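PDB 2ZF9: ScaE cell-surface anchored scaffoldin protein, which is a cell-surface anchoring scaffoldin whose cohesin module, the part present here, probably holds cellulosomal components by binding their dockerins. Local coordinates for residues Lys164-Glu167 against Gly168-Gln172; Lys39-Thr42 against Ala43-Pro47. All blocks are in the same frame, centred on the assembly; numbering follows the deposited sequence.

Contact 1: residues Lys164-Glu167 against Gly168-Gln172; sequences KDEE and GLLMQ
D165 OD1 is gripped by two N-H groups. The backbone N of G168 binds it at 3.0 Å, and N161 ND2 from the preceding loop makes the second bond. The bond from G168 N makes D165 the N-cap of helix 166-178, the alpha helix of this cohesin module. CG of D165 lies between its own backbone N and carbonyl carbon (chi1 54°). This turns the carboxylate back over the first turn, although the CB itself points away from it. G168 N meets OD1 nearly head-on, in line with the CG-OD1 bond. The N-terminal end of the helix is likely to favour the charged form of this carboxylate.

The main chain of D165 takes part as well. Its O accepts from L169 N at 2.9 Å, the first of the regular helical bonds. L170 N then binds E166 O at 3.0 Å, and M171 N binds E167 O at 3.1 Å.

G168 is buried in the turn. A beta carbon at this position would come within 3.4 Å of K164 CA, a tight approach that the glycine avoids. L170 lays CB and CG against E166 O, both at 3.4 Å. L170 and E166 run side by side and point the same way. Selenomethionine M171 rests its CB on E167 O. Its side chain also touches V30, P32 and F159, joining the helix to the loop before strand 33-41 and to strand 158-160.

The lysine before the cap bends at its third torsion (chi3 66°). It crosses L169 at about a right angle, with K164 CE 3.9 Å from L169 CD2.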
ATOM      1  N   LYS A 164      12.680 -15.785   5.165  1.00 26.94           N
ATOM      2  CA  LYS A 164      12.451 -15.040   6.405  1.00 27.21           C
ATOM      3  C   LYS A 164      13.630 -15.139   7.349  1.00 27.30           C
ATOM      4  O   LYS A 164      13.477 -15.440   8.524  1.00 31.74           O
ATOM      5  CB  LYS A 164      11.161 -15.497   7.081  1.00 30.36           C
ATOM      6  CG  LYS A 164       9.927 -15.144   6.315  1.00 32.22           C
ATOM      7  CD  LYS A 164       8.719 -15.163   7.233  1.00 43.48           C
ATOM      8  CE  LYS A 164       8.812 -14.067   8.297  1.00 36.38           C
ATOM      9  NZ  LYS A 164       7.571 -13.928   9.126  1.00 39.64           N
ATOM     10  N   ASP A 165      14.817 -14.884   6.823  1.00 24.04           N
ATOM     11  CA  ASP A 165      16.015 -14.827   7.631  1.00 25.55           C
ATOM     12  C   ASP A 165      16.159 -13.435   8.257  1.00 26.22           C
ATOM     13  O   ASP A 165      15.233 -12.626   8.212  1.00 24.24           O
ATOM     14  CB  ASP A 165      17.252 -15.178   6.767  1.00 25.72           C
ATOM     15  CG  ASP A 165      17.372 -14.311   5.504  1.00 28.95           C
ATOM     16  OD1 ASP A 165      16.727 -13.247   5.455  1.00 22.28           O
ATOM     17  OD2 ASP A 165      18.128 -14.674   4.555  1.00 27.60           O
ATOM     18  N   GLU A 166      17.318 -13.146   8.838  1.00 23.82           N
ATOM     19  CA  GLU A 166      17.521 -11.891   9.537  1.00 25.15           C
ATOM     20  C   GLU A 166      17.324 -10.718   8.577  1.00 19.88           C
ATOM     21  O   GLU A 166      16.743  -9.717   8.946  1.00 17.07           O
ATOM     22  CB  GLU A 166      18.930 -11.830  10.157  1.00 26.17           C
ATOM     23  CG  GLU A 166      19.133 -10.662  11.130  1.00 29.54           C
ATOM     24  CD  GLU A 166      20.607 -10.393  11.455  1.00 32.05           C
ATOM     25  OE1 GLU A 166      21.492 -10.935  10.764  1.00 41.58           O
ATOM     26  OE2 GLU A 166      20.870  -9.609  12.383  1.00 43.98           O
ATOM     27  N   GLU A 167      17.819 -10.857   7.354  1.00 21.25           N
ATOM     28  CA  GLU A 167      17.681  -9.803   6.364  1.00 22.27           C
ATOM     29  C   GLU A 167      16.193  -9.569   6.062  1.00 19.34           C
ATOM     30  O   GLU A 167      15.798  -8.440   5.859  1.00 18.08           O
ATOM     31  CB  GLU A 167      18.445 -10.129   5.057  1.00 19.44           C
ATOM     32  CG  GLU A 167      18.153  -9.117   3.895  1.00 20.22           C
ATOM     33  CD  GLU A 167      19.047  -9.315   2.656  1.00 27.90           C
ATOM     34  OE1 GLU A 167      20.291  -9.368   2.817  1.00 33.04           O
ATOM     35  OE2 GLU A 167      18.512  -9.394   1.523  1.00 23.59           O
ATOM     36  N   GLY A 168      15.416 -10.648   6.003  1.00 16.06           N
ATOM     37  CA  GLY A 168      13.989 -10.555   5.714  1.00 16.62           C
ATOM     38  C   GLY A 168      13.284  -9.886   6.883  1.00 17.96           C
ATOM     39  O   GLY A 168      12.433  -9.025   6.690  1.00 22.15           O
ATOM     40  N   LEU A 169      13.637 -10.264   8.102  1.00 15.54           N
ATOM     41  CA  LEU A 169      12.973  -9.654   9.296  1.00 18.87           C
ATOM     42  C   LEU A 169      13.259  -8.173   9.455  1.00 18.59           C
ATOM     43  O   LEU A 169      12.389  -7.409   9.910  1.00 17.08           O
ATOM     44  CB  LEU A 169      13.364 -10.336  10.590  1.00 19.81           C
ATOM     45  CG  LEU A 169      12.885 -11.762  10.769  1.00 25.99           C
ATOM     46  CD1 LEU A 169      12.963 -12.120  12.243  1.00 26.88           C
ATOM     47  CD2 LEU A 169      11.479 -11.954  10.268  1.00 34.13           C
ATOM     48  N   LEU A 170      14.509  -7.798   9.152  1.00 16.38           N
ATOM     49  CA  LEU A 170      14.950  -6.416   9.264  1.00 17.19           C
ATOM     50  C   LEU A 170      14.263  -5.546   8.221  1.00 14.90           C
ATOM     51  O   LEU A 170      13.880  -4.423   8.514  1.00 15.50           O
ATOM     52  CB  LEU A 170      16.477  -6.306   9.049  1.00 16.11           C
ATOM     53  CG  LEU A 170      17.345  -6.636  10.272  1.00 25.34           C
ATOM     54  CD1 LEU A 170      18.837  -6.761   9.874  1.00 26.63           C
ATOM     55  CD2 LEU A 170      17.188  -5.593  11.398  1.00 20.00           C
HETATM   56  N   MSE A 171      14.186  -6.035   6.974  1.00 14.58           N
HETATM   57  CA  MSE A 171      13.558  -5.244   5.922  1.00 19.52           C
HETATM   58  C   MSE A 171      12.060  -5.091   6.241  1.00 14.81           C
HETATM   59  O   MSE A 171      11.477  -4.056   5.958  1.00 15.38           O
HETATM   60  CB  MSE A 171      13.794  -5.886   4.539  1.00 17.56           C
HETATM   61  CG  MSE A 171      12.899  -7.042   4.225  1.00 30.63           C
HETATM   62 SE   MSE A 171      13.045  -7.643   2.312  1.00 38.14          SE
HETATM   63  CE  MSE A 171      13.298  -6.246   1.448  1.00 10.94           C
ATOM     64  N   GLN A 172      11.437  -6.126   6.815  1.00 13.58           N
ATOM     65  CA  GLN A 172      10.019  -5.994   7.209  1.00 15.25           C
ATOM     66  C   GLN A 172       9.844  -4.950   8.325  1.00 15.46           C
ATOM     67  O   GLN A 172       8.930  -4.129   8.281  1.00 16.21           O
ATOM     68  CB  GLN A 172       9.475  -7.326   7.720  1.00 17.15           C
ATOM     69  CG  GLN A 172       7.974  -7.317   7.996  1.00 15.92           C
ATOM     70  CD  GLN A 172       7.455  -8.731   8.102  1.00 15.16           C
ATOM     71  OE1 GLN A 172       7.271  -9.405   7.098  1.00 15.79           O
ATOM     72  NE2 GLN A 172       7.269  -9.196   9.324  1.00 17.32           N
TER

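Contact 2: residues Lys39-Thr42 against Ala43-Pro47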
ATOM      1  N   LYS A  39      -2.744  12.215  -4.947  1.00 22.81           N
ATOM      2  CA  LYS A  39      -3.462  12.702  -6.104  1.00 24.70           C
ATOM      3  C   LYS A  39      -4.161  14.015  -5.776  1.00 25.78           C
ATOM      4  O   LYS A  39      -4.892  14.095  -4.783  1.00 23.75           O
ATOM      5  CB  LYS A  39      -4.493  11.658  -6.568  1.00 23.30           C
ATOM      6  CG  LYS A  39      -5.268  12.029  -7.831  1.00 25.32           C
ATOM      7  CD  LYS A  39      -4.365  12.015  -9.079  1.00 34.38           C
ATOM      8  CE  LYS A  39      -4.407  10.700  -9.815  1.00 46.63           C
ATOM      9  NZ  LYS A  39      -4.407  10.997 -11.283  1.00 48.38           N
ATOM     10  N   THR A  40      -3.968  15.022  -6.634  1.00 24.03           N
ATOM     11  CA  THR A  40      -4.738  16.271  -6.514  1.00 26.23           C
ATOM     12  C   THR A  40      -5.682  16.429  -7.698  1.00 26.19           C
ATOM     13  O   THR A  40      -5.284  16.277  -8.846  1.00 25.66           O
ATOM     14  CB  THR A  40      -3.834  17.513  -6.354  1.00 28.47           C
ATOM     15  OG1 THR A  40      -2.932  17.316  -5.259  1.00 29.76           O
ATOM     16  CG2 THR A  40      -4.674  18.791  -6.083  1.00 26.46           C
ATOM     17  N   LEU A  41      -6.949  16.674  -7.399  1.00 26.89           N
ATOM     18  CA  LEU A  41      -7.966  16.833  -8.412  1.00 25.11           C
ATOM     19  C   LEU A  41      -8.417  18.304  -8.446  1.00 26.06           C
ATOM     20  O   LEU A  41      -8.356  18.990  -7.444  1.00 24.12           O
ATOM     21  CB  LEU A  41      -9.156  15.936  -8.097  1.00 25.72           C
ATOM     22  CG  LEU A  41      -8.941  14.419  -8.067  1.00 27.48           C
ATOM     23  CD1 LEU A  41     -10.238  13.775  -7.699  1.00 23.76           C
ATOM     24  CD2 LEU A  41      -8.418  13.886  -9.433  1.00 28.78           C
ATOM     25  N   THR A  42      -8.878  18.776  -9.602  1.00 28.16           N
ATOM     26  CA  THR A  42      -9.528  20.098  -9.652  1.00 29.71           C
ATOM     27  C   THR A  42     -10.882  19.972  -8.959  1.00 26.49           C
ATOM     28  O   THR A  42     -11.476  18.896  -8.939  1.00 23.93           O
ATOM     29  CB  THR A  42      -9.763  20.587 -11.096  1.00 27.51           C
ATOM     30  OG1 THR A  42     -10.775  19.792 -11.721  1.00 29.98           O
ATOM     31  CG2 THR A  42      -8.486  20.491 -11.916  1.00 29.71           C
ATOM     32  N   ALA A  43     -11.352  21.064  -8.377  1.00 28.36           N
ATOM     33  CA  ALA A  43     -12.696  21.091  -7.820  1.00 28.53           C
ATOM     34  C   ALA A  43     -13.721  20.703  -8.892  1.00 28.50           C
ATOM     35  O   ALA A  43     -14.749  20.088  -8.595  1.00 26.75           O
ATOM     36  CB  ALA A  43     -12.986  22.453  -7.264  1.00 31.36           C
ATOM     37  N   ALA A  44     -13.424  21.016 -10.152  1.00 27.05           N
ATOM     38  CA  ALA A  44     -14.369  20.755 -11.231  1.00 29.03           C
ATOM     39  C   ALA A  44     -14.525  19.261 -11.466  1.00 30.24           C
ATOM     40  O   ALA A  44     -15.643  18.769 -11.626  1.00 34.50           O
ATOM     41  CB  ALA A  44     -13.911  21.450 -12.526  1.00 30.55           C
ATOM     42  N   GLU A  45     -13.408  18.531 -11.477  1.00 29.48           N
ATOM     43  CA  GLU A  45     -13.470  17.114 -11.826  1.00 29.91           C
ATOM     44  C   GLU A  45     -13.730  16.213 -10.616  1.00 28.11           C
ATOM     45  O   GLU A  45     -14.090  15.048 -10.802  1.00 29.63           O
ATOM     46  CB  GLU A  45     -12.184  16.663 -12.530  1.00 31.96           C
ATOM     47  CG  GLU A  45     -10.992  16.645 -11.569  1.00 35.59           C
ATOM     48  CD  GLU A  45      -9.690  16.295 -12.239  1.00 40.96           C
ATOM     49  OE1 GLU A  45      -9.702  15.426 -13.133  1.00 50.94           O
ATOM     50  OE2 GLU A  45      -8.658  16.884 -11.860  1.00 33.30           O
ATOM     51  N   ALA A  46     -13.552  16.740  -9.399  1.00 25.56           N
ATOM     52  CA  ALA A  46     -13.518  15.867  -8.190  1.00 24.57           C
ATOM     53  C   ALA A  46     -14.786  15.089  -7.891  1.00 24.90           C
ATOM     54  O   ALA A  46     -14.707  13.873  -7.654  1.00 24.30           O
ATOM     55  CB  ALA A  46     -13.031  16.638  -6.940  1.00 22.43           C
ATOM     56  N   PRO A  47     -15.967  15.764  -7.870  1.00 26.30           N
ATOM     57  CA  PRO A  47     -17.167  15.045  -7.451  1.00 25.99           C
ATOM     58  C   PRO A  47     -17.417  13.806  -8.301  1.00 26.18           C
ATOM     59  O   PRO A  47     -17.419  13.902  -9.530  1.00 25.32           O
ATOM     60  CB  PRO A  47     -18.292  16.101  -7.627  1.00 26.08           C
ATOM     61  CG  PRO A  47     -17.566  17.416  -7.400  1.00 28.26           C
ATOM     62  CD  PRO A  47     -16.268  17.183  -8.153  1.00 26.95           C
TER
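The chain turns sharply as it leaves strand 33-41: A43 to A46 take helical backbone angles, and A46 CA comes back to 5.6 Å from L41 CA. T42 and E45 bind each other twice. T42 OG1 accepts from E45 N at 2.9 Å. In return, E45 OE2 accepts from T42 N at 3.0 Å, in a nearly straight bond (169°) that uses its anti lone pair. E45 CG sits between its own backbone N and carbonyl carbon (chi1 70°), and the extended chain beyond it carries the carboxylate back to the strand end. T42 O adds weak bonds from E45 N and A46 N.

L41 points into the turn. Its CD1 touches A46 CB at 4.1 Å, while CD2 packs beside the E45 carboxylate. V51 and I185 also touch L41, so the turn is tied to the neighbouring strands. An alanine at L41 would remove both methyl branches and would probably leave a gap beside A46 and the E45 carboxylate.

The reciprocal T42-E45 bonds follow the capping-box pattern, here on a short helical turn linking strands 33-41 and 50-58 of the cohesin beta-sandwich.

Contacts 1 and 2 lie on opposite sides of the chain's centre. Their nearest atoms are about 24 Å apart and do not touch. Both are partly buried and both sit at the edge of the module. They hold different elements: contact 1 starts a regular helix, whereas contact 2 is a brief turn between two antiparallel strands. Each uses a side-chain oxygen to take a backbone N-H three residues on. In contact 1 this is a carboxylate, shared with an asparagine, and a ladder of helical bonds follows. In contact 2 it is a hydroxyl, a glutamate returns the bond, and the main-chain bonds are weak.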